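Local coordinates for DUF5012 domain-containing protein (Bacteroides thetaiotaomicron, PDB 5FQ8) that is a lipoprotein of unknown function, probably displayed at the cell surface, that pairs a bacterial Ig-like domain with a BT_2262-like C-terminal domain, at residues P36-E41 / D46-V51. Residues are numbered along the deposited sequence; the frame is centred on the assembly and turned at random.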
loop_
_atom_site.group_PDB
_atom_site.type_symbol
_atom_site.label_atom_id
_atom_site.label_comp_id
_atom_site.label_asym_id
_atom_site.label_seq_id
_atom_site.Cartn_x
_atom_site.Cartn_y
_atom_site.Cartn_z
ATOM N N PRO G 36 2.650 47.801 45.296
ATOM C CA PRO G 36 1.747 46.644 45.176
ATOM C C PRO G 36 2.447 45.299 45.193
ATOM O O PRO G 36 1.858 44.320 45.663
ATOM C CB PRO G 36 1.051 46.893 43.836
ATOM C CG PRO G 36 1.150 48.352 43.624
ATOM C CD PRO G 36 2.473 48.747 44.190
ATOM N N GLY G 37 3.667 45.207 44.685
ATOM C CA GLY G 37 4.459 43.997 44.759
ATOM C C GLY G 37 4.825 43.456 43.388
ATOM O O GLY G 37 4.300 43.864 42.355
ATOM N N TYR G 38 5.743 42.499 43.411
ATOM C CA TYR G 38 6.226 41.859 42.194
ATOM C C TYR G 38 6.986 40.603 42.588
ATOM O O TYR G 38 7.421 40.456 43.733
ATOM C CB TYR G 38 7.121 42.795 41.383
ATOM C CG TYR G 38 8.183 43.448 42.219
ATOM C CD1 TYR G 38 9.400 42.833 42.426
ATOM C CD2 TYR G 38 7.958 44.674 42.817
ATOM C CE1 TYR G 38 10.358 43.420 43.200
ATOM C CE2 TYR G 38 8.910 45.266 43.586
ATOM C CZ TYR G 38 10.108 44.639 43.776
ATOM O OH TYR G 38 11.064 45.239 44.551
ATOM N N TYR G 39 7.142 39.701 41.622
ATOM C CA TYR G 39 7.868 38.456 41.833
ATOM C C TYR G 39 8.829 38.212 40.682
ATOM O O TYR G 39 8.449 38.332 39.515
ATOM C CB TYR G 39 6.906 37.270 41.966
ATOM C CG TYR G 39 7.612 35.943 42.016
ATOM C CD1 TYR G 39 8.240 35.517 43.171
ATOM C CD2 TYR G 39 7.661 35.122 40.903
ATOM C CE1 TYR G 39 8.894 34.310 43.220
ATOM C CE2 TYR G 39 8.310 33.913 40.942
ATOM C CZ TYR G 39 8.925 33.512 42.102
ATOM O OH TYR G 39 9.575 32.303 42.144
ATOM N N ALA G 40 10.064 37.851 41.009
ATOM C CA ALA G 40 11.087 37.599 40.003
ATOM C C ALA G 40 11.755 36.263 40.278
ATOM O O ALA G 40 12.186 35.996 41.402
ATOM C CB ALA G 40 12.136 38.713 39.971
ATOM N N GLU G 41 11.861 35.442 39.243
ATOM C CA GLU G 41 12.399 34.100 39.352
ATOM C C GLU G 41 13.518 33.915 38.344
ATOM O O GLU G 41 13.489 34.483 37.249
ATOM C CB GLU G 41 11.308 33.059 39.101
ATOM C CG GLU G 41 11.577 31.679 39.648
ATOM C CD GLU G 41 10.474 30.716 39.291
ATOM O OE1 GLU G 41 10.354 30.368 38.098
ATOM O OE2 GLU G 41 9.712 30.327 40.198
ATOM N N ASP G 46 14.451 32.247 43.799
ATOM C CA ASP G 46 13.730 33.502 43.954
ATOM C C ASP G 46 14.713 34.664 43.942
ATOM O O ASP G 46 15.583 34.757 44.815
ATOM C CB ASP G 46 12.929 33.488 45.250
ATOM C CG ASP G 46 12.284 34.814 45.538
ATOM O OD1 ASP G 46 12.937 35.681 46.155
ATOM O OD2 ASP G 46 11.120 34.993 45.141
ATOM N N ILE G 47 14.578 35.550 42.962
ATOM C CA ILE G 47 15.447 36.716 42.892
ATOM C C ILE G 47 14.611 37.984 42.963
ATOM O O ILE G 47 14.957 39.003 42.363
ATOM C CB ILE G 47 16.306 36.699 41.619
ATOM C CG1 ILE G 47 15.425 36.555 40.384
ATOM C CG2 ILE G 47 17.296 35.574 41.688
ATOM C CD1 ILE G 47 16.011 37.184 39.157
ATOM N N THR G 48 13.513 37.930 43.706
ATOM C CA THR G 48 12.664 39.100 43.843
ATOM C C THR G 48 13.405 40.255 44.490
ATOM O O THR G 48 13.116 41.419 44.205
ATOM C CB THR G 48 11.434 38.735 44.653
ATOM O OG1 THR G 48 10.760 37.676 43.981
ATOM C CG2 THR G 48 10.509 39.900 44.772
ATOM N N GLU G 49 14.377 39.958 45.339
ATOM C CA GLU G 49 15.126 41.016 45.985
ATOM C C GLU G 49 16.093 41.714 45.037
ATOM O O GLU G 49 16.703 42.711 45.435
ATOM C CB GLU G 49 15.878 40.443 47.188
ATOM C CG GLU G 49 16.901 39.357 46.847
ATOM C CD GLU G 49 16.290 37.977 46.604
ATOM O OE1 GLU G 49 15.122 37.885 46.167
ATOM O OE2 GLU G 49 16.987 36.974 46.858
ATOM N N SER G 50 16.242 41.230 43.805
ATOM C CA SER G 50 17.205 41.792 42.871
ATOM C C SER G 50 16.596 42.793 41.913
ATOM O O SER G 50 17.327 43.405 41.135
ATOM C CB SER G 50 17.874 40.681 42.062
ATOM O OG SER G 50 18.720 39.903 42.885
ATOM N N VAL G 51 15.282 42.964 41.939
ATOM C CA VAL G 51 14.629 43.835 40.979
ATOM C C VAL G 51 15.058 45.263 41.247
ATOM O O VAL G 51 15.091 45.712 42.396
ATOM C CB VAL G 51 13.102 43.685 41.067
ATOM C CG1 VAL G 51 12.414 44.657 40.133
ATOM C CG2 VAL G 51 12.676 42.252 40.762
#
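T48 holds CG2 anti to its backbone N and OG1 anti to its carbonyl carbon (chi1 -58°), which points the hydroxyl at the backbone N of A40 and lays the methyl against Y38 O. OG1 takes the A40 N-H in an almost straight bond (N to OG1 3.1 Å, 176° at the hydrogen) and gives its own proton to D46 OD2, which it meets from above the carboxylate plane. D46 OD1 accepts a second, weak bond from T48 N, so both carboxylate oxygens are engaged by T48, the first residue of the 3-10 segment 48-50. On the strand, A40 O receives the I47 N-H, N to O 2.9 Å. These bonds prolong the hairpin formed by strands 38-42 and 45-46, in which E41 and D46 are an antiparallel non-hydrogen-bonded pair; beyond it the chain leaves the three-stranded sheet and heads for strand 52-54 in the other sheet of the Ig-like domain. A valine in place of T48 would probably leave A40 N without its acceptor and D46 OD2 without its hydroxyl donor, the carboxylate then held on this residue only by the weak backbone bond and so freer to turn. The Y39 side chain, its CG anti to N (chi1 173°), crosses that of T48 at about a right angle, CD1 3.4 Å from T48 OG1, and its hydroxyl bonds E41 OE2 on the anti side. On the opposite side of the strand, A40 CB meets V51 CG2 at 3.7 Å, and L17 of strand 10-19 touches both residues. The Y38 ring runs alongside V51 in the opposite sense, CE1 lying 3.5 Å from V51 CB, and reaches F81 and Y69 of the facing sheet.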